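Local coordinates for RpfR (Cronobacter turicensis, PDB 6DGG), which carries a PAS domain, a fold widely used for sensing small ligands, which here holds lauric acid in its interior pocket, at residues Glu70-Ile75 with Gln81-Phe86; Thr30-Gln35 with Phe43-Ser48; Val9-Ile12 with Asn18-Arg21. One frame throughout, in Å; residues are numbered along the deposited sequence.

Contact 1: residues Glu70-Ile75 with Gln81-Phe86; sequences EVERWI and QRLFLF. With DAO (lauric acid), chain B.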
ATOM      1  N   GLU A  70       9.480  -7.687   3.569  1.00  7.67           N
ATOM      2  CA  GLU A  70       9.127  -7.434   2.184  1.00  6.55           C
ATOM      3  C   GLU A  70       8.096  -8.454   1.730  1.00  6.55           C
ATOM      4  O   GLU A  70       8.068  -9.595   2.206  1.00  8.15           O
ATOM      5  CB  GLU A  70      10.348  -7.516   1.243  1.00  7.22           C
ATOM      6  CG  GLU A  70      11.374  -6.461   1.509  1.00  8.04           C
ATOM      7  CD  GLU A  70      12.543  -6.483   0.556  1.00  8.77           C
ATOM      8  OE1 GLU A  70      12.494  -7.194  -0.476  1.00 13.01           O
ATOM      9  OE2 GLU A  70      13.519  -5.776   0.867  1.00 11.37           O
ATOM     10  N   VAL A  71       7.250  -8.029   0.799  1.00  6.70           N
ATOM     11  CA  VAL A  71       6.200  -8.882   0.265  1.00  6.21           C
ATOM     12  C   VAL A  71       5.914  -8.441  -1.159  1.00  7.92           C
ATOM     13  O   VAL A  71       6.092  -7.270  -1.508  1.00  9.73           O
ATOM     14  CB  VAL A  71       4.934  -8.794   1.152  1.00  8.79           C
ATOM     15  CG1 VAL A  71       4.300  -7.420   1.052  1.00  9.76           C
ATOM     16  CG2 VAL A  71       3.930  -9.887   0.786  1.00 12.14           C
ATOM     17  N   GLU A  72       5.445  -9.382  -1.978  1.00  7.29           N
ATOM     18  CA  GLU A  72       4.983  -9.083  -3.328  1.00  7.42           C
ATOM     19  C   GLU A  72       3.463  -9.182  -3.367  1.00  7.26           C
ATOM     20  O   GLU A  72       2.874 -10.149  -2.855  1.00  9.50           O
ATOM     21  CB  GLU A  72       5.626 -10.016  -4.363  1.00  6.80           C
ATOM     22  CG  GLU A  72       7.150  -9.922  -4.409  1.00  7.83           C
ATOM     23  CD  GLU A  72       7.795 -10.816  -5.452  1.00  9.72           C
ATOM     24  OE1 GLU A  72       7.084 -11.323  -6.345  1.00 12.41           O
ATOM     25  OE2 GLU A  72       9.025 -11.003  -5.367  1.00 10.75           O
ATOM     26  N   ARG A  73       2.829  -8.171  -3.957  1.00  8.19           N
ATOM     27  CA  ARG A  73       1.378  -8.060  -3.962  1.00  7.79           C
ATOM     28  C   ARG A  73       0.936  -7.626  -5.348  1.00  8.07           C
ATOM     29  O   ARG A  73       1.468  -6.655  -5.895  1.00  8.54           O
ATOM     30  CB  ARG A  73       0.944  -7.001  -2.932  1.00 13.67           C
ATOM     31  CG  ARG A  73      -0.473  -7.062  -2.433  1.00 38.33           C
ATOM     32  CD  ARG A  73      -0.533  -7.808  -1.123  1.00 28.99           C
ATOM     33  NE  ARG A  73      -0.519  -9.228  -1.392  1.00 20.63           N
ATOM     34  CZ  ARG A  73      -0.192 -10.177  -0.523  1.00 20.26           C
ATOM     35  NH1 ARG A  73      -0.246 -11.439  -0.906  1.00 15.63           N
ATOM     36  NH2 ARG A  73       0.193  -9.886   0.703  1.00 16.09           N
ATOM     37  N   TRP A  74      -0.027  -8.342  -5.917  1.00  6.23           N
ATOM     38  CA  TRP A  74      -0.671  -7.889  -7.141  1.00  6.70           C
ATOM     39  C   TRP A  74      -1.674  -6.805  -6.769  1.00  7.52           C
ATOM     40  O   TRP A  74      -2.488  -6.998  -5.859  1.00  8.98           O
ATOM     41  CB  TRP A  74      -1.382  -9.046  -7.840  1.00  7.75           C
ATOM     42  CG  TRP A  74      -0.459  -9.958  -8.607  1.00  8.17           C
ATOM     43  CD1 TRP A  74      -0.025 -11.198  -8.230  1.00  9.84           C
ATOM     44  CD2 TRP A  74       0.134  -9.701  -9.890  1.00  8.66           C
ATOM     45  NE1 TRP A  74       0.808 -11.720  -9.193  1.00  9.66           N
ATOM     46  CE2 TRP A  74       0.913 -10.825 -10.226  1.00  9.27           C
ATOM     47  CE3 TRP A  74       0.070  -8.638 -10.794  1.00  8.97           C
ATOM     48  CZ2 TRP A  74       1.625 -10.908 -11.418  1.00 10.19           C
ATOM     49  CZ3 TRP A  74       0.779  -8.721 -11.970  1.00  9.93           C
ATOM     50  CH2 TRP A  74       1.545  -9.846 -12.275  1.00 10.54           C
ATOM     51  N   ILE A  75      -1.633  -5.683  -7.490  1.00  7.68           N
ATOM     52  CA  ILE A  75      -2.383  -4.476  -7.152  1.00  6.94           C
ATOM     53  C   ILE A  75      -3.190  -4.041  -8.366  1.00  7.98           C
ATOM     54  O   ILE A  75      -2.669  -4.016  -9.489  1.00  8.41           O
ATOM     55  CB  ILE A  75      -1.438  -3.328  -6.727  1.00  6.34           C
ATOM     56  CG1 ILE A  75      -0.654  -3.686  -5.456  1.00  8.66           C
ATOM     57  CG2 ILE A  75      -2.193  -2.021  -6.553  1.00  9.33           C
ATOM     58  CD1 ILE A  75      -1.498  -3.955  -4.246  1.00 10.77           C
ATOM     59  N   GLN A  81      -3.938  -5.216 -13.315  1.00 15.77           N
ATOM     60  CA  GLN A  81      -3.120  -5.620 -12.183  1.00 12.70           C
ATOM     61  C   GLN A  81      -1.632  -5.496 -12.503  1.00 11.07           C
ATOM     62  O   GLN A  81      -1.170  -5.880 -13.583  1.00 13.02           O
ATOM     63  CB  GLN A  81      -3.463  -7.049 -11.754  1.00 16.98           C
ATOM     64  CG  GLN A  81      -4.866  -7.180 -11.146  1.00 16.02           C
ATOM     65  CD  GLN A  81      -5.100  -8.525 -10.485  1.00 30.79           C
ATOM     66  OE1 GLN A  81      -4.847  -8.694  -9.295  1.00 21.30           O
ATOM     67  NE2 GLN A  81      -5.595  -9.489 -11.255  1.00 31.03           N
ATOM     68  N   ARG A  82      -0.890  -4.952 -11.544  1.00  9.40           N
ATOM     69  CA  ARG A  82       0.556  -4.835 -11.602  1.00  8.28           C
ATOM     70  C   ARG A  82       1.128  -5.391 -10.308  1.00  7.64           C
ATOM     71  O   ARG A  82       0.515  -5.282  -9.249  1.00  8.13           O
ATOM     72  CB  ARG A  82       0.966  -3.368 -11.754  1.00 11.00           C
ATOM     73  CG  ARG A  82       0.418  -2.712 -13.013  1.00 11.21           C
ATOM     74  CD  ARG A  82       1.181  -3.127 -14.247  1.00 19.59           C
ATOM     75  NE  ARG A  82       2.483  -2.477 -14.296  1.00 19.49           N
ATOM     76  CZ  ARG A  82       3.302  -2.523 -15.342  1.00 33.09           C
ATOM     77  NH1 ARG A  82       2.956  -3.183 -16.440  1.00 42.74           N
ATOM     78  NH2 ARG A  82       4.468  -1.904 -15.291  1.00 17.42           N
ATOM     79  N   LEU A  83       2.303  -6.003 -10.394  1.00  6.65           N
ATOM     80  CA  LEU A  83       2.928  -6.620  -9.235  1.00  5.92           C
ATOM     81  C   LEU A  83       3.883  -5.629  -8.587  1.00  6.09           C
ATOM     82  O   LEU A  83       4.716  -5.032  -9.270  1.00  6.33           O
ATOM     83  CB  LEU A  83       3.667  -7.895  -9.652  1.00  6.31           C
ATOM     84  CG  LEU A  83       4.240  -8.734  -8.510  1.00  6.07           C
ATOM     85  CD1 LEU A  83       3.148  -9.289  -7.612  1.00  6.47           C
ATOM     86  CD2 LEU A  83       5.096  -9.866  -9.053  1.00  6.75           C
ATOM     87  N   PHE A  84       3.777  -5.470  -7.272  1.00  6.64           N
ATOM     88  CA  PHE A  84       4.629  -4.559  -6.525  1.00  4.11           C
ATOM     89  C   PHE A  84       5.374  -5.309  -5.439  1.00  6.06           C
ATOM     90  O   PHE A  84       4.819  -6.203  -4.795  1.00  7.71           O
ATOM     91  CB  PHE A  84       3.801  -3.469  -5.844  1.00  5.32           C
ATOM     92  CG  PHE A  84       3.304  -2.428  -6.782  1.00  6.34           C
ATOM     93  CD1 PHE A  84       2.147  -2.630  -7.507  1.00  8.34           C
ATOM     94  CD2 PHE A  84       4.000  -1.242  -6.952  1.00  6.86           C
ATOM     95  CE1 PHE A  84       1.690  -1.666  -8.383  1.00  9.13           C
ATOM     96  CE2 PHE A  84       3.544  -0.275  -7.834  1.00  7.28           C
ATOM     97  CZ  PHE A  84       2.395  -0.494  -8.552  1.00  9.34           C
ATOM     98  N   LEU A  85       6.627  -4.924  -5.236  1.00  5.54           N
ATOM     99  CA  LEU A  85       7.373  -5.278  -4.038  1.00  5.00           C
ATOM    100  C   LEU A  85       7.117  -4.182  -3.024  1.00  9.41           C
ATOM    101  O   LEU A  85       7.409  -3.015  -3.294  1.00  8.91           O
ATOM    102  CB  LEU A  85       8.872  -5.318  -4.313  1.00  5.57           C
ATOM    103  CG  LEU A  85       9.768  -5.536  -3.070  1.00  6.86           C
ATOM    104  CD1 LEU A  85       9.788  -7.003  -2.717  1.00 10.74           C
ATOM    105  CD2 LEU A  85      11.193  -5.010  -3.237  1.00  8.38           C
ATOM    106  N   PHE A  86       6.607  -4.555  -1.860  1.00  7.53           N
ATOM    107  CA  PHE A  86       6.403  -3.612  -0.771  1.00  7.43           C
ATOM    108  C   PHE A  86       7.399  -3.900   0.343  1.00  5.73           C
ATOM    109  O   PHE A  86       7.540  -5.049   0.782  1.00  7.26           O
ATOM    110  CB  PHE A  86       4.967  -3.671  -0.258  1.00  6.76           C
ATOM    111  CG  PHE A  86       3.998  -2.953  -1.132  1.00  6.40           C
ATOM    112  CD1 PHE A  86       3.956  -1.568  -1.141  1.00  9.07           C
ATOM    113  CD2 PHE A  86       3.133  -3.647  -1.961  1.00  9.78           C
ATOM    114  CE1 PHE A  86       3.063  -0.899  -1.956  1.00 11.26           C
ATOM    115  CE2 PHE A  86       2.252  -2.967  -2.783  1.00  8.79           C
ATOM    116  CZ  PHE A  86       2.220  -1.601  -2.774  1.00 10.87           C
TER
HETATM  117  O1  DAO B 301       0.387  -7.610   2.005  1.00 14.08           O
HETATM  118  O2  DAO B 301       1.878  -7.590   3.587  1.00 10.68           O
HETATM  119  C1  DAO B 301       1.042  -6.971   2.867  1.00  9.41           C
HETATM  120  C2  DAO B 301       0.778  -5.465   3.031  1.00 12.31           C
HETATM  121  C3  DAO B 301       0.751  -4.738   1.669  1.00 20.42           C
HETATM  122  C4  DAO B 301       0.141  -3.320   1.722  1.00 22.51           C
HETATM  123  C5  DAO B 301       0.286  -2.637   0.349  1.00 24.52           C
HETATM  124  C6  DAO B 301      -0.393  -1.254   0.186  1.00 18.12           C
HETATM  125  C7  DAO B 301      -1.017  -1.173  -1.231  1.00 21.51           C
HETATM  126  C8  DAO B 301      -1.049   0.220  -1.878  1.00 30.84           C
HETATM  127  C9  DAO B 301      -1.502   0.063  -3.337  1.00 21.30           C
HETATM  128  C10 DAO B 301      -1.962   1.364  -4.010  1.00 26.23           C
HETATM  129  C11 DAO B 301      -0.821   2.130  -4.685  1.00 25.17           C
HETATM  130  C12 DAO B 301      -0.504   1.558  -6.068  1.00 27.60           C
HETATM  131  O   HOH W   1      -5.003  -7.628  -6.800  1.00 12.86           O

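Contact 2: residues Thr30-Gln35 with Phe43-Ser48; sequences TGLKEQ and FTLFMS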
ATOM      1  N   THR A  30      -3.374   4.858 -10.103  1.00  8.69           N
ATOM      2  CA  THR A  30      -4.745   4.487  -9.764  1.00  9.84           C
ATOM      3  C   THR A  30      -5.798   5.439 -10.300  1.00  9.55           C
ATOM      4  O   THR A  30      -6.969   5.051 -10.388  1.00 10.48           O
ATOM      5  CB  THR A  30      -4.925   4.418  -8.240  1.00  9.79           C
ATOM      6  OG1 THR A  30      -4.746   5.727  -7.679  1.00  9.43           O
ATOM      7  CG2 THR A  30      -3.949   3.429  -7.616  1.00 11.75           C
ATOM      8  N   GLY A  31      -5.425   6.666 -10.644  1.00  8.45           N
ATOM      9  CA  GLY A  31      -6.383   7.680 -11.021  1.00  9.47           C
ATOM     10  C   GLY A  31      -7.113   8.314  -9.861  1.00 11.99           C
ATOM     11  O   GLY A  31      -8.065   9.065 -10.092  1.00 13.70           O
ATOM     12  N   LEU A  32      -6.688   8.048  -8.625  1.00 10.59           N
ATOM     13  CA  LEU A  32      -7.345   8.549  -7.422  1.00 10.09           C
ATOM     14  C   LEU A  32      -6.401   9.498  -6.693  1.00 11.01           C
ATOM     15  O   LEU A  32      -5.192   9.244  -6.616  1.00 12.25           O
ATOM     16  CB  LEU A  32      -7.733   7.385  -6.485  1.00  9.81           C
ATOM     17  CG  LEU A  32      -8.780   6.401  -7.035  1.00 11.56           C
ATOM     18  CD1 LEU A  32      -9.002   5.229  -6.083  1.00 14.35           C
ATOM     19  CD2 LEU A  32     -10.075   7.095  -7.337  1.00 15.32           C
ATOM     20  N   LYS A  33      -6.947  10.596  -6.172  1.00 10.71           N
ATOM     21  CA  LYS A  33      -6.151  11.549  -5.415  1.00 12.99           C
ATOM     22  C   LYS A  33      -6.040  11.118  -3.958  1.00  8.97           C
ATOM     23  O   LYS A  33      -6.927  10.456  -3.407  1.00  8.63           O
ATOM     24  CB  LYS A  33      -6.777  12.945  -5.466  1.00 15.27           C
ATOM     25  CG  LYS A  33      -6.948  13.527  -6.851  1.00 24.17           C
ATOM     26  CD  LYS A  33      -7.597  14.909  -6.777  1.00 30.55           C
ATOM     27  CE  LYS A  33      -7.997  15.419  -8.159  1.00 46.38           C
ATOM     28  NZ  LYS A  33      -8.747  16.711  -8.102  1.00 48.13           N
ATOM     29  N   GLU A  34      -4.940  11.526  -3.323  1.00  9.37           N
ATOM     30  CA  GLU A  34      -4.761  11.274  -1.898  1.00  7.54           C
ATOM     31  C   GLU A  34      -5.999  11.670  -1.093  1.00  8.25           C
ATOM     32  O   GLU A  34      -6.448  10.916  -0.224  1.00  9.76           O
ATOM     33  CB  GLU A  34      -3.528  12.021  -1.393  1.00  7.77           C
ATOM     34  CG  GLU A  34      -3.243  11.776   0.081  1.00  7.57           C
ATOM     35  CD  GLU A  34      -1.914  12.354   0.513  1.00  8.59           C
ATOM     36  OE1 GLU A  34      -1.671  13.536   0.195  1.00  8.81           O
ATOM     37  OE2 GLU A  34      -1.131  11.637   1.177  1.00  7.43           O
ATOM     38  N   GLN A  35      -6.564  12.850  -1.362  1.00  9.35           N
ATOM     39  CA  GLN A  35      -7.718  13.305  -0.592  1.00 11.65           C
ATOM     40  C   GLN A  35      -8.912  12.378  -0.763  1.00 10.20           C
ATOM     41  O   GLN A  35      -9.785  12.336   0.110  1.00 13.03           O
ATOM     42  CB  GLN A  35      -8.125  14.710  -1.025  1.00 14.56           C
ATOM     43  CG  GLN A  35      -7.239  15.815  -0.509  1.00 17.11           C
ATOM     44  CD  GLN A  35      -7.611  17.161  -1.106  1.00 43.00           C
ATOM     45  OE1 GLN A  35      -8.080  17.237  -2.242  1.00 54.32           O
ATOM     46  NE2 GLN A  35      -7.416  18.228  -0.339  1.00 51.76           N
ATOM     47  N   PHE A  43      -7.184  -2.677   1.147  1.00  8.51           N
ATOM     48  CA  PHE A  43      -7.375  -4.037   0.658  1.00  8.29           C
ATOM     49  C   PHE A  43      -8.565  -4.118  -0.286  1.00  9.77           C
ATOM     50  O   PHE A  43      -8.469  -4.678  -1.385  1.00 11.88           O
ATOM     51  CB  PHE A  43      -7.583  -5.000   1.829  1.00  9.03           C
ATOM     52  CG  PHE A  43      -6.583  -4.845   2.937  1.00 10.75           C
ATOM     53  CD1 PHE A  43      -5.230  -5.011   2.702  1.00 12.26           C
ATOM     54  CD2 PHE A  43      -7.006  -4.543   4.222  1.00 12.38           C
ATOM     55  CE1 PHE A  43      -4.313  -4.874   3.735  1.00 11.70           C
ATOM     56  CE2 PHE A  43      -6.098  -4.414   5.253  1.00 10.18           C
ATOM     57  CZ  PHE A  43      -4.751  -4.571   5.010  1.00 11.71           C
ATOM     58  N   THR A  44      -9.715  -3.589   0.132  1.00 13.46           N
ATOM     59  CA  THR A  44     -10.894  -3.726  -0.712  1.00 14.78           C
ATOM     60  C   THR A  44     -10.811  -2.803  -1.919  1.00 10.22           C
ATOM     61  O   THR A  44     -11.394  -3.101  -2.968  1.00 14.44           O
ATOM     62  CB  THR A  44     -12.162  -3.474   0.103  1.00 26.07           C
ATOM     63  OG1 THR A  44     -12.141  -2.144   0.618  1.00 21.72           O
ATOM     64  CG2 THR A  44     -12.256  -4.453   1.268  1.00 38.77           C
ATOM     65  N   LEU A  45     -10.063  -1.708  -1.805  1.00 12.76           N
ATOM     66  CA  LEU A  45      -9.971  -0.744  -2.892  1.00 10.70           C
ATOM     67  C   LEU A  45      -8.999  -1.192  -3.982  1.00 11.91           C
ATOM     68  O   LEU A  45      -9.257  -0.960  -5.169  1.00 12.90           O
ATOM     69  CB  LEU A  45      -9.565   0.614  -2.318  1.00 15.30           C
ATOM     70  CG  LEU A  45      -9.535   1.858  -3.206  1.00 25.82           C
ATOM     71  CD1 LEU A  45     -10.789   1.987  -4.051  1.00 23.22           C
ATOM     72  CD2 LEU A  45      -9.368   3.088  -2.314  1.00 21.79           C
ATOM     73  N   PHE A  46      -7.884  -1.834  -3.619  1.00 10.54           N
ATOM     74  CA  PHE A  46      -6.789  -2.039  -4.569  1.00  9.34           C
ATOM     75  C   PHE A  46      -6.369  -3.492  -4.757  1.00 12.27           C
ATOM     76  O   PHE A  46      -5.363  -3.745  -5.439  1.00 10.71           O
ATOM     77  CB  PHE A  46      -5.559  -1.204  -4.186  1.00  8.17           C
ATOM     78  CG  PHE A  46      -5.802   0.270  -4.211  1.00  6.86           C
ATOM     79  CD1 PHE A  46      -6.154   0.904  -5.389  1.00 11.13           C
ATOM     80  CD2 PHE A  46      -5.693   1.027  -3.049  1.00 13.80           C
ATOM     81  CE1 PHE A  46      -6.372   2.269  -5.416  1.00 13.89           C
ATOM     82  CE2 PHE A  46      -5.912   2.383  -3.068  1.00 10.60           C
ATOM     83  CZ  PHE A  46      -6.259   3.011  -4.254  1.00 10.21           C
ATOM     84  N   MET A  47      -7.093  -4.456  -4.195  1.00  9.36           N
ATOM     85  CA  MET A  47      -6.670  -5.841  -4.300  1.00  9.67           C
ATOM     86  C   MET A  47      -7.841  -6.747  -4.652  1.00  9.89           C
ATOM     87  O   MET A  47      -8.996  -6.490  -4.293  1.00 10.61           O
ATOM     88  CB  MET A  47      -6.018  -6.334  -3.003  1.00  8.61           C
ATOM     89  CG  MET A  47      -4.852  -5.486  -2.532  1.00 11.31           C
ATOM     90  SD  MET A  47      -4.135  -6.135  -1.018  1.00  9.74           S
ATOM     91  CE  MET A  47      -3.031  -4.791  -0.601  1.00 10.23           C
ATOM     92  N   SER A  48      -7.517  -7.818  -5.365  1.00 10.67           N
ATOM     93  CA  SER A  48      -8.458  -8.891  -5.601  1.00 12.19           C
ATOM     94  C   SER A  48      -8.811  -9.551  -4.271  1.00 12.87           C
ATOM     95  O   SER A  48      -8.097  -9.387  -3.280  1.00 12.24           O
ATOM     96  CB  SER A  48      -7.811  -9.937  -6.500  1.00 13.06           C
ATOM     97  OG  SER A  48      -6.745 -10.558  -5.803  1.00 13.54           O
TER

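Contact 3: residues Val9-Ile12 with Asn18-Arg21; sequences VIVI and NIQR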
ATOM      1  N   VAL A   9       5.713   3.837  -4.977  1.00  6.50           N
ATOM      2  CA  VAL A   9       4.374   4.075  -4.456  1.00  7.48           C
ATOM      3  C   VAL A   9       4.448   3.963  -2.939  1.00 10.05           C
ATOM      4  O   VAL A   9       4.823   2.917  -2.395  1.00  8.12           O
ATOM      5  CB  VAL A   9       3.346   3.106  -5.065  1.00  7.97           C
ATOM      6  CG1 VAL A   9       3.185   3.395  -6.547  1.00 10.91           C
ATOM      7  CG2 VAL A   9       3.727   1.652  -4.849  1.00  9.17           C
ATOM      8  N   ILE A  10       4.175   5.069  -2.259  1.00  6.60           N
ATOM      9  CA  ILE A  10       4.340   5.182  -0.814  1.00  5.84           C
ATOM     10  C   ILE A  10       2.956   5.368  -0.209  1.00  7.87           C
ATOM     11  O   ILE A  10       2.287   6.374  -0.467  1.00  7.13           O
ATOM     12  CB  ILE A  10       5.266   6.354  -0.444  1.00  6.35           C
ATOM     13  CG1 ILE A  10       6.631   6.195  -1.124  1.00  7.07           C
ATOM     14  CG2 ILE A  10       5.427   6.458   1.051  1.00  8.94           C
ATOM     15  CD1 ILE A  10       7.362   4.878  -0.844  1.00  7.82           C
ATOM     16  N   VAL A  11       2.524   4.395   0.586  1.00  6.61           N
ATOM     17  CA  VAL A  11       1.205   4.391   1.204  1.00  6.44           C
ATOM     18  C   VAL A  11       1.391   4.093   2.684  1.00  7.38           C
ATOM     19  O   VAL A  11       2.110   3.155   3.050  1.00 10.09           O
ATOM     20  CB  VAL A  11       0.291   3.351   0.527  1.00  6.41           C
ATOM     21  CG1 VAL A  11      -1.094   3.330   1.168  1.00  8.18           C
ATOM     22  CG2 VAL A  11       0.176   3.638  -0.980  1.00  6.47           C
ATOM     23  N   ILE A  12       0.778   4.910   3.537  1.00  6.57           N
ATOM     24  CA  ILE A  12       0.831   4.723   4.980  1.00  6.59           C
ATOM     25  C   ILE A  12      -0.540   4.245   5.435  1.00  8.48           C
ATOM     26  O   ILE A  12      -1.564   4.805   5.030  1.00  8.88           O
ATOM     27  CB  ILE A  12       1.256   6.012   5.697  1.00  6.79           C
ATOM     28  CG1 ILE A  12       2.623   6.459   5.168  1.00  9.45           C
ATOM     29  CG2 ILE A  12       1.297   5.801   7.209  1.00  9.35           C
ATOM     30  CD1 ILE A  12       3.114   7.768   5.756  1.00 10.56           C
ATOM     31  N   ASN A  18      -6.593   1.141   6.652  1.00  8.09           N
ATOM     32  CA  ASN A  18      -7.117   2.420   6.207  1.00  9.49           C
ATOM     33  C   ASN A  18      -5.984   3.399   5.923  1.00  8.16           C
ATOM     34  O   ASN A  18      -4.980   3.460   6.645  1.00  7.94           O
ATOM     35  CB  ASN A  18      -8.117   2.962   7.219  1.00 11.40           C
ATOM     36  CG  ASN A  18      -9.352   2.088   7.308  1.00 16.64           C
ATOM     37  OD1 ASN A  18      -9.666   1.357   6.362  1.00 18.85           O
ATOM     38  ND2 ASN A  18     -10.037   2.132   8.436  1.00 26.38           N
ATOM     39  N   ILE A  19      -6.143   4.139   4.838  1.00  8.12           N
ATOM     40  CA  ILE A  19      -5.044   4.885   4.234  1.00  6.29           C
ATOM     41  C   ILE A  19      -4.884   6.220   4.949  1.00  8.72           C
ATOM     42  O   ILE A  19      -5.853   6.963   5.153  1.00  9.59           O
ATOM     43  CB  ILE A  19      -5.303   5.086   2.733  1.00  7.71           C
ATOM     44  CG1 ILE A  19      -5.278   3.735   2.013  1.00  7.67           C
ATOM     45  CG2 ILE A  19      -4.274   6.059   2.116  1.00  7.63           C
ATOM     46  CD1 ILE A  19      -5.910   3.746   0.640  1.00  9.57           C
ATOM     47  N   GLN A  20      -3.644   6.541   5.296  1.00  8.57           N
ATOM     48  CA  GLN A  20      -3.297   7.787   5.957  1.00  8.50           C
ATOM     49  C   GLN A  20      -2.575   8.766   5.046  1.00  7.54           C
ATOM     50  O   GLN A  20      -2.766   9.980   5.183  1.00  8.50           O
ATOM     51  CB  GLN A  20      -2.439   7.477   7.184  1.00  9.20           C
ATOM     52  CG  GLN A  20      -3.018   6.357   8.041  1.00 30.46           C
ATOM     53  CD  GLN A  20      -4.375   6.706   8.635  1.00 33.47           C
ATOM     54  OE1 GLN A  20      -4.587   7.825   9.104  1.00 29.14           O
ATOM     55  NE2 GLN A  20      -5.304   5.751   8.604  1.00 20.20           N
ATOM     56  N   ARG A  21      -1.731   8.261   4.145  1.00  7.52           N
ATOM     57  CA  ARG A  21      -1.052   9.044   3.120  1.00  6.63           C
ATOM     58  C   ARG A  21      -0.909   8.168   1.881  1.00  6.62           C
ATOM     59  O   ARG A  21      -0.870   6.934   1.967  1.00  6.87           O
ATOM     60  CB  ARG A  21       0.341   9.517   3.568  1.00  6.81           C
ATOM     61  CG  ARG A  21       0.361  10.548   4.691  1.00  8.16           C
ATOM     62  CD  ARG A  21       1.313  11.697   4.358  1.00  9.39           C
ATOM     63  NE  ARG A  21       0.776  12.515   3.273  1.00  8.77           N
ATOM     64  CZ  ARG A  21       1.267  13.691   2.892  1.00  9.61           C
ATOM     65  NH1 ARG A  21       2.323  14.213   3.500  1.00 10.49           N
ATOM     66  NH2 ARG A  21       0.689  14.345   1.899  1.00  9.87           N
TER

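Contact 1: residues Glu70-Ile75 with Gln81-Phe86
With CG of W74 turned beside the backbone N (chi1 -78°) and CG of L83 set opposite its own N (chi1 -173°), the indole and the leucine branch meet on one face of an antiparallel pair. CD1 of L83 sits over the five-membered ring of W74, 3.6 Å from its centroid and almost on the ring normal, a CH-pi contact. The six-membered side of the indole reaches the neighbouring strand, CE3 of W74 coming obliquely to within 3.4 Å of C of R82, with N of R82 at the ring edge. A water bridges the strands, donating to both O of W74 and OE1 of Q81.

The two strands form the hairpin 69-77/80-90 at one margin of the PAS sheet, and V71, R73 and I75 pair with F86, F84 and R82 through two backbone bonds each; that from F86 N to V71 O is 2.8 Å and nearly straight.

On the opposite face, CG1 of I75 packs 3.6 Å from CD1 of F84, the side chains crossing at about a right angle. The ring of F86 turns one face to lauric acid, whose C5 stands over its centre. The bent chain of R73 brings NH2 into a 2.6 Å hydrogen bond with the ligand's O1, in the guanidinium plane, while NH1 forms a salt bridge with E51; Y69, S55 and N58 also hydrogen-bond to lauric acid.

Contact 2: residues Thr30-Gln35 with Phe43-Ser48
T30 and F46, the pair with the nearest backbones here, stand 8.6 Å apart from CA to CA, a separation bridged by side chains alone, without a hydrogen bond across. CG2 of T30 makes the closest approach, 3.5 Å from CE1 of F46, and meets the ring obliquely, the two side chains crossing at about a right angle. The threonine is held by its hydroxyl: OG1 lies between the backbone N and the carbonyl carbon (chi1 65°), where it accepts from N of L32 at 3.2 Å, an ST turn, and is also bonded to O of S26.

This turn ends helix 24-30, with G31 leaving helical geometry at positive phi, and it faces the close of helix 42-46 in the helical part of the PAS fold. L32 then slides past F46 in the opposite direction. Its CD1 branch reaches CZ of F46 at 4.0 Å, again obliquely, and CD1 of L45 at 4.2 Å.

L45 also covers the phenylalanine from its own helix, placing CG 3.6 Å above the plane and over the ring centre. F46 lines the pocket, with its side chain about 4 Å from the bound lauric acid; V37 touches both leucines.

Contact 3: residues Val9-Ile12 with Asn18-Arg21
A classic beta bulge interrupts the hairpin of strands 9-13 and 19-22 in the PAS sheet: Q20 and R21 both face I12. Two backbone bonds fasten it. I12 donates from N to O of R21 at 3.0 Å, and its own O accepts from N of Q20 at 2.7 Å, with an N-H...O angle of 170°. CA of V11 adds a C-H...O contact to the same O of R21.

I12 is shared between the two bulge residues through its two branches. CD1, at the end of an extended chain (chi2 177°), lies 3.9 Å from CB of R21, the side chains side by side and pointing the same way. CG2 instead approaches CB of Q20 at 4.1 Å, crossing it at about a right angle. Beyond CG the glutamine bends, and its NE2 donates to O of N18 at 3.0 Å from above the carbonyl plane. V11 and I19 are more loosely apposed, CG1 to CG1 at 4.3 Å.

The guanidinium of R21 continues to E34 of helix 34-37. Strand 19-22 is outermost, while strand 9-13 is also bonded to strand 102-108; V11 touches S26 of helix 24-30, and I19 rests on V42 and F46 of helix 42-46.

Contacts 1 and 3 are hairpins at the two margins of one sheet, the first regularly paired, the second bulged. Contact 2 lacks cross-segment hydrogen bonds and joins the end of helix 24-30 and the turn after it to helix 42-46 by apolar contacts. In contact 1 the face of V71, R73, I75, F84 and F86 turns inward and that of E72 and W74 is more exposed; contact 2 buries F46 among partly exposed neighbours; contact 3 buries V11 and I19 but exposes R21. All three line the lauric acid pocket, contact 1 alone with a polar group. V9 packs on F84 and F86, M47 on R73 and I75, and an E34-R21 salt bridge ties contacts 2 and 3.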